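PDB 4QI8: lytic polysaccharide monooxygenase from Neurospora crassa, which probably cleaves cellulose chains oxidatively at a copper centre, using an external electron donor and oxygen or hydrogen peroxide as cosubstrate. Local coordinates for residues A[19-24]-A[87-92]; A[30-33]-A[38-41]. All coordinates share one frame; numbering follows the deposited sequence.

Contact 1 (A[19-24]-A[87-92])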
loop_
_atom_site.group_PDB
_atom_site.type_symbol
_atom_site.label_atom_id
_atom_site.label_comp_id
_atom_site.label_asym_id
_atom_site.label_seq_id
_atom_site.Cartn_x
_atom_site.Cartn_y
_atom_site.Cartn_z
ATOM N N TYR A 19 7.513 5.341 12.186
ATOM C CA TYR A 19 6.090 5.001 12.193
ATOM C C TYR A 19 5.769 3.881 11.208
ATOM O O TYR A 19 4.621 3.482 11.086
ATOM C CB TYR A 19 5.263 6.239 11.842
ATOM C CG TYR A 19 5.425 7.358 12.831
ATOM C CD1 TYR A 19 4.823 7.298 14.067
ATOM C CD2 TYR A 19 6.177 8.478 12.537
ATOM C CE1 TYR A 19 4.961 8.315 14.989
ATOM C CE2 TYR A 19 6.319 9.504 13.463
ATOM C CZ TYR A 19 5.708 9.413 14.677
ATOM O OH TYR A 19 5.857 10.439 15.579
ATOM N N VAL A 20 6.783 3.399 10.495
ATOM C CA VAL A 20 6.622 2.350 9.505
ATOM C C VAL A 20 7.347 1.108 10.000
ATOM O O VAL A 20 8.516 1.176 10.384
ATOM C CB VAL A 20 7.179 2.806 8.141
ATOM C CG1 VAL A 20 7.078 1.685 7.116
ATOM C CG2 VAL A 20 6.451 4.059 7.659
ATOM N N ARG A 21 6.637 -0.015 10.044
ATOM C CA ARG A 21 7.239 -1.289 10.408
ATOM C C ARG A 21 8.409 -1.571 9.486
ATOM O O ARG A 21 8.279 -1.448 8.272
ATOM C CB ARG A 21 6.184 -2.386 10.310
ATOM C CG ARG A 21 5.082 -2.207 11.336
ATOM C CD ARG A 21 4.095 -3.357 11.358
ATOM N NE ARG A 21 3.159 -3.203 12.466
ATOM C CZ ARG A 21 2.090 -3.962 12.674
ATOM N NH1 ARG A 21 1.784 -4.950 11.836
ATOM N NH2 ARG A 21 1.326 -3.729 13.734
ATOM N N ARG A 22 9.562 -1.938 10.037
ATOM C CA ARG A 22 10.724 -2.050 9.173
ATOM C C ARG A 22 10.533 -3.195 8.177
ATOM O O ARG A 22 10.367 -4.361 8.544
ATOM C CB ARG A 22 12.037 -2.217 9.939
ATOM C CG ARG A 22 13.235 -2.097 8.983
ATOM C CD ARG A 22 14.547 -1.860 9.658
ATOM N NE ARG A 22 15.051 -3.086 10.235
ATOM C CZ ARG A 22 16.221 -3.180 10.861
ATOM N NH1 ARG A 22 17.006 -2.116 10.989
ATOM N NH2 ARG A 22 16.617 -4.349 11.356
ATOM N N ALA A 23 10.545 -2.850 6.899
ATOM C CA ALA A 23 10.334 -3.825 5.846
ATOM C C ALA A 23 11.572 -4.673 5.651
ATOM O O ALA A 23 12.701 -4.214 5.862
ATOM C CB ALA A 23 9.976 -3.112 4.551
ATOM N N ASP A 24 11.362 -5.900 5.193
ATOM C CA ASP A 24 12.461 -6.828 5.018
ATOM C C ASP A 24 13.421 -6.395 3.907
ATOM O O ASP A 24 14.515 -6.958 3.823
ATOM C CB ASP A 24 11.960 -8.250 4.727
ATOM C CG ASP A 24 11.339 -8.946 5.927
ATOM O OD1 ASP A 24 11.575 -8.529 7.082
ATOM O OD2 ASP A 24 10.618 -9.944 5.687
ATOM N N GLN A 87 -7.247 -4.627 21.102
ATOM C CA GLN A 87 -5.958 -5.122 20.634
ATOM C C GLN A 87 -4.976 -3.967 20.494
ATOM O O GLN A 87 -5.340 -2.869 20.094
ATOM C CB GLN A 87 -6.118 -5.836 19.294
ATOM C CG GLN A 87 -6.976 -7.082 19.368
ATOM C CD GLN A 87 -6.400 -8.127 20.300
ATOM O OE1 GLN A 87 -5.347 -8.702 20.030
ATOM N NE2 GLN A 87 -7.087 -8.372 21.411
ATOM N N ASP A 88 -3.723 -4.233 20.819
ATOM C CA ASP A 88 -2.657 -3.252 20.706
ATOM C C ASP A 88 -2.092 -3.278 19.298
ATOM O O ASP A 88 -1.687 -4.327 18.825
ATOM C CB ASP A 88 -1.578 -3.639 21.711
ATOM C CG ASP A 88 -0.460 -2.613 21.834
ATOM O OD1 ASP A 88 -0.186 -1.868 20.869
ATOM O OD2 ASP A 88 0.169 -2.580 22.915
ATOM N N ILE A 89 -2.037 -2.124 18.646
ATOM C CA ILE A 89 -1.529 -2.054 17.288
ATOM C C ILE A 89 -0.128 -2.653 17.150
ATOM O O ILE A 89 0.157 -3.270 16.132
ATOM C CB ILE A 89 -1.572 -0.616 16.753
ATOM C CG1 ILE A 89 -1.108 -0.589 15.290
ATOM C CG2 ILE A 89 -0.752 0.323 17.616
ATOM C CD1 ILE A 89 -1.558 0.607 14.524
ATOM N N ASN A 90 0.730 -2.515 18.162
ATOM C CA ASN A 90 2.093 -3.032 18.044
ATOM C C ASN A 90 2.110 -4.531 17.820
ATOM O O ASN A 90 3.021 -5.055 17.192
ATOM C CB ASN A 90 2.916 -2.735 19.296
ATOM C CG ASN A 90 3.360 -1.292 19.397
ATOM O OD1 ASN A 90 3.369 -0.553 18.416
ATOM N ND2 ASN A 90 3.746 -0.891 20.602
ATOM N N SER A 91 1.100 -5.218 18.333
ATOM C CA SER A 91 1.059 -6.674 18.281
ATOM C C SER A 91 0.221 -7.202 17.105
ATOM O O SER A 91 0.255 -8.389 16.802
ATOM C CB SER A 91 0.517 -7.227 19.608
ATOM O OG SER A 91 1.322 -6.827 20.718
ATOM N N TRP A 92 -0.522 -6.322 16.443
ATOM C CA TRP A 92 -1.515 -6.769 15.462
ATOM C C TRP A 92 -0.918 -6.885 14.062
ATOM O O TRP A 92 -0.420 -5.911 13.509
ATOM C CB TRP A 92 -2.692 -5.805 15.451
ATOM C CG TRP A 92 -3.922 -6.326 14.779
ATOM C CD1 TRP A 92 -4.724 -7.344 15.204
ATOM C CD2 TRP A 92 -4.512 -5.836 13.571
ATOM N NE1 TRP A 92 -5.778 -7.519 14.337
ATOM C CE2 TRP A 92 -5.670 -6.606 13.324
ATOM C CE3 TRP A 92 -4.184 -4.815 12.679
ATOM C CZ2 TRP A 92 -6.496 -6.377 12.227
ATOM C CZ3 TRP A 92 -5.005 -4.591 11.593
ATOM C CH2 TRP A 92 -6.153 -5.358 11.382
#

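Contact 2 (A[30-33]-A[38-41]). With NO3 (nitrate ion), chain D.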
loop_
_atom_site.group_PDB
_atom_site.type_symbol
_atom_site.label_atom_id
_atom_site.label_comp_id
_atom_site.label_asym_id
_atom_site.label_seq_id
_atom_site.Cartn_x
_atom_site.Cartn_y
_atom_site.Cartn_z
ATOM N N GLY A 30 14.848 -4.205 -2.379
ATOM C CA GLY A 30 14.244 -5.103 -3.340
ATOM C C GLY A 30 12.755 -5.299 -3.155
ATOM O O GLY A 30 12.091 -4.559 -2.430
ATOM N N PHE A 31 12.230 -6.304 -3.846
ATOM C CA PHE A 31 10.798 -6.501 -3.958
ATOM C C PHE A 31 10.340 -7.850 -3.427
ATOM O O PHE A 31 11.141 -8.736 -3.112
ATOM C CB PHE A 31 10.350 -6.310 -5.429
ATOM C CG PHE A 31 11.098 -7.145 -6.438
ATOM C CD1 PHE A 31 10.674 -8.421 -6.749
ATOM C CD2 PHE A 31 12.211 -6.647 -7.103
ATOM C CE1 PHE A 31 11.326 -9.179 -7.705
ATOM C CE2 PHE A 31 12.879 -7.420 -8.052
ATOM C CZ PHE A 31 12.431 -8.687 -8.350
ATOM N N VAL A 32 9.023 -7.950 -3.306
ATOM C CA VAL A 32 8.285 -9.199 -3.152
ATOM C C VAL A 32 7.756 -9.589 -4.532
ATOM O O VAL A 32 7.188 -8.747 -5.217
ATOM C CB VAL A 32 7.081 -8.992 -2.195
ATOM C CG1 VAL A 32 6.185 -10.224 -2.128
ATOM C CG2 VAL A 32 7.549 -8.586 -0.803
ATOM N N ASP A 33 7.952 -10.841 -4.956
ATOM C CA ASP A 33 7.349 -11.297 -6.207
ATOM C C ASP A 33 6.421 -12.482 -5.980
ATOM O O ASP A 33 5.930 -13.066 -6.944
ATOM C CB ASP A 33 8.392 -11.584 -7.299
ATOM C CG ASP A 33 9.363 -12.680 -6.929
ATOM O OD1 ASP A 33 9.089 -13.426 -5.964
ATOM O OD2 ASP A 33 10.407 -12.804 -7.626
ATOM N N GLN A 38 3.704 -14.217 3.207
ATOM C CA GLN A 38 3.360 -13.262 4.253
ATOM C C GLN A 38 3.939 -11.878 3.957
ATOM O O GLN A 38 3.402 -10.867 4.404
ATOM C CB GLN A 38 3.844 -13.744 5.625
ATOM C CG GLN A 38 3.171 -15.024 6.080
ATOM C CD GLN A 38 1.694 -14.822 6.296
ATOM O OE1 GLN A 38 1.288 -13.999 7.119
ATOM N NE2 GLN A 38 0.874 -15.550 5.544
ATOM N N GLN A 39 5.057 -11.829 3.238
ATOM C CA GLN A 39 5.654 -10.547 2.884
ATOM C C GLN A 39 4.771 -9.664 2.000
ATOM O O GLN A 39 4.989 -8.461 1.950
ATOM C CB GLN A 39 7.025 -10.746 2.229
ATOM C CG GLN A 39 8.088 -11.246 3.184
ATOM C CD GLN A 39 9.425 -11.440 2.497
ATOM O OE1 GLN A 39 9.487 -11.900 1.356
ATOM N NE2 GLN A 39 10.493 -11.059 3.168
ATOM N N ILE A 40 3.761 -10.229 1.342
ATOM C CA ILE A 40 2.880 -9.410 0.494
ATOM C C ILE A 40 2.074 -8.436 1.347
ATOM O O ILE A 40 1.530 -7.449 0.850
ATOM C CB ILE A 40 1.984 -10.278 -0.426
ATOM C CG1 ILE A 40 1.502 -9.510 -1.671
ATOM C CG2 ILE A 40 0.805 -10.831 0.354
ATOM C CD1 ILE A 40 2.617 -9.181 -2.660
ATOM N N ARG A 41 1.956 -8.731 2.648
ATOM C CA ARG A 41 1.122 -7.884 3.488
ATOM C C ARG A 41 1.863 -6.604 3.902
ATOM O O ARG A 41 1.542 -5.528 3.436
ATOM C CB ARG A 41 0.616 -8.692 4.712
ATOM C CG ARG A 41 -0.279 -7.892 5.633
ATOM C CD ARG A 41 -0.830 -8.702 6.814
ATOM N NE ARG A 41 0.219 -9.445 7.508
ATOM C CZ ARG A 41 0.467 -10.759 7.450
ATOM N NH1 ARG A 41 -0.262 -11.627 6.729
ATOM N NH2 ARG A 41 1.481 -11.246 8.172
HETATM N N NO3 D . 15.390 -8.298 -5.210
HETATM O O1 NO3 D . 16.247 -9.340 -5.142
HETATM O O2 NO3 D . 14.086 -8.356 -4.878
HETATM O O3 NO3 D . 15.891 -7.123 -5.624
HETATM O O HOH W 1 10.399 -11.248 -1.172
#

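Contact 1 (A[19-24]-A[87-92])
W92 O is gripped by both terminal nitrogens of R21, which approach it end-on and from the same face of the carbonyl plane. R21 NH2 donates to W92 O at 2.8 Å. R21 NH1 donates to the same W92 O at 2.9 Å. Both bonds are bent, neither N-H...O angle exceeding 147°, as expected when two N-H groups converge on a single acceptor, yet the oxygen stays close to the guanidinium plane. R21 NH2 also lies 2.7 Å from I89 O, again near the guanidinium edge, but the angle is too poor for a hydrogen bond. I89 O instead accepts from W92 N at 3.1 Å. With CG anti to the carbonyl carbon (chi1 -66°) and the chain extended from CG to NE, R21 spans the gap at full length; its NE meanwhile bonds to Q162 OE1, which limits rotation of the head group. Replacing this arginine by an alanine is likely to leave W92 O without its two side-chain donors and Q162 OE1 without its NE partner, with a gap between the loops. The receiving turn has its own bonds: D88 OD1 accepts from N90 N at 2.9 Å, forming an Asx turn, and D88 O accepts from S91 N. N90 OD1 turns to Q162 NE2, so the Q162 amide is used at both ends, OE1 by R21 and NE2 by N90. Together these bonds describe an arginine tying two loops at the margin of the AA9 beta-sandwich, with Q162 of strand 155-166 bonded to each.

Contact 2 (A[30-33]-A[38-41])
V32 meets I40 and Q39 through its two methyl branches, and this apolar packing is the direct part of the contact. V32 CG1, anti to the backbone N (chi1 173°), comes within 3.8 Å of I40 CD1, the two side chains crossing at about a right angle. V32 CG2 rests against the root of the other side chain, 3.8 Å from Q39 CB.

The polar link between the segments is indirect. One water donates to Q39 OE1 at 2.8 Å and makes a longer bond, 3.3 Å, to F31 O. The Q39 NE2 end is bonded to D24, outside the two segments.

Anion binding involves the 30-33 segment. F31 N donates to O2 of a nitrate, probably from the crystallisation liquor, at 3.0 Å and a nearly straight 169°. The same O2 sits over the centre of the F31 ring face.

Within 38-41, R41 NH1 and NH2 both donate to Q38 OE1, which lies near the guanidinium plane; NH1 also bonds to F181 O.

D33 may belong to the copper and oxygen site, as inferred from a near-identical protein, although its CB points away from 38-41.

Between these two segments the chemistry is therefore apolar, with a water bridge as its polar link, and loop and helix 39-42 both also meet strand 155-166 of the beta-sandwich, V32 by backbone bonding to F156 and I40 by packing on F156 and I158.

Overall arrangement
Contacts 1 and 2 have centres 16 Å apart, yet they touch: D24 OD2 of segment 19-24 lies 2.8 Å from Q39 NE2 of segment 38-41, a probable hydrogen bond. In sequence, both segments of contact 2 fall between those of contact 1. Strand 155-166 underlies both, with a backbone bond between R21 and C160 in contact 1, while the C42-C160 disulfide fastens helix 39-42 to that strand. The strand also carries Y157 of the copper site. The V32 side chain is about 8 Å from that of Y157 and about 12 Å from the copper itself, whereas contact 1 lies away from this site.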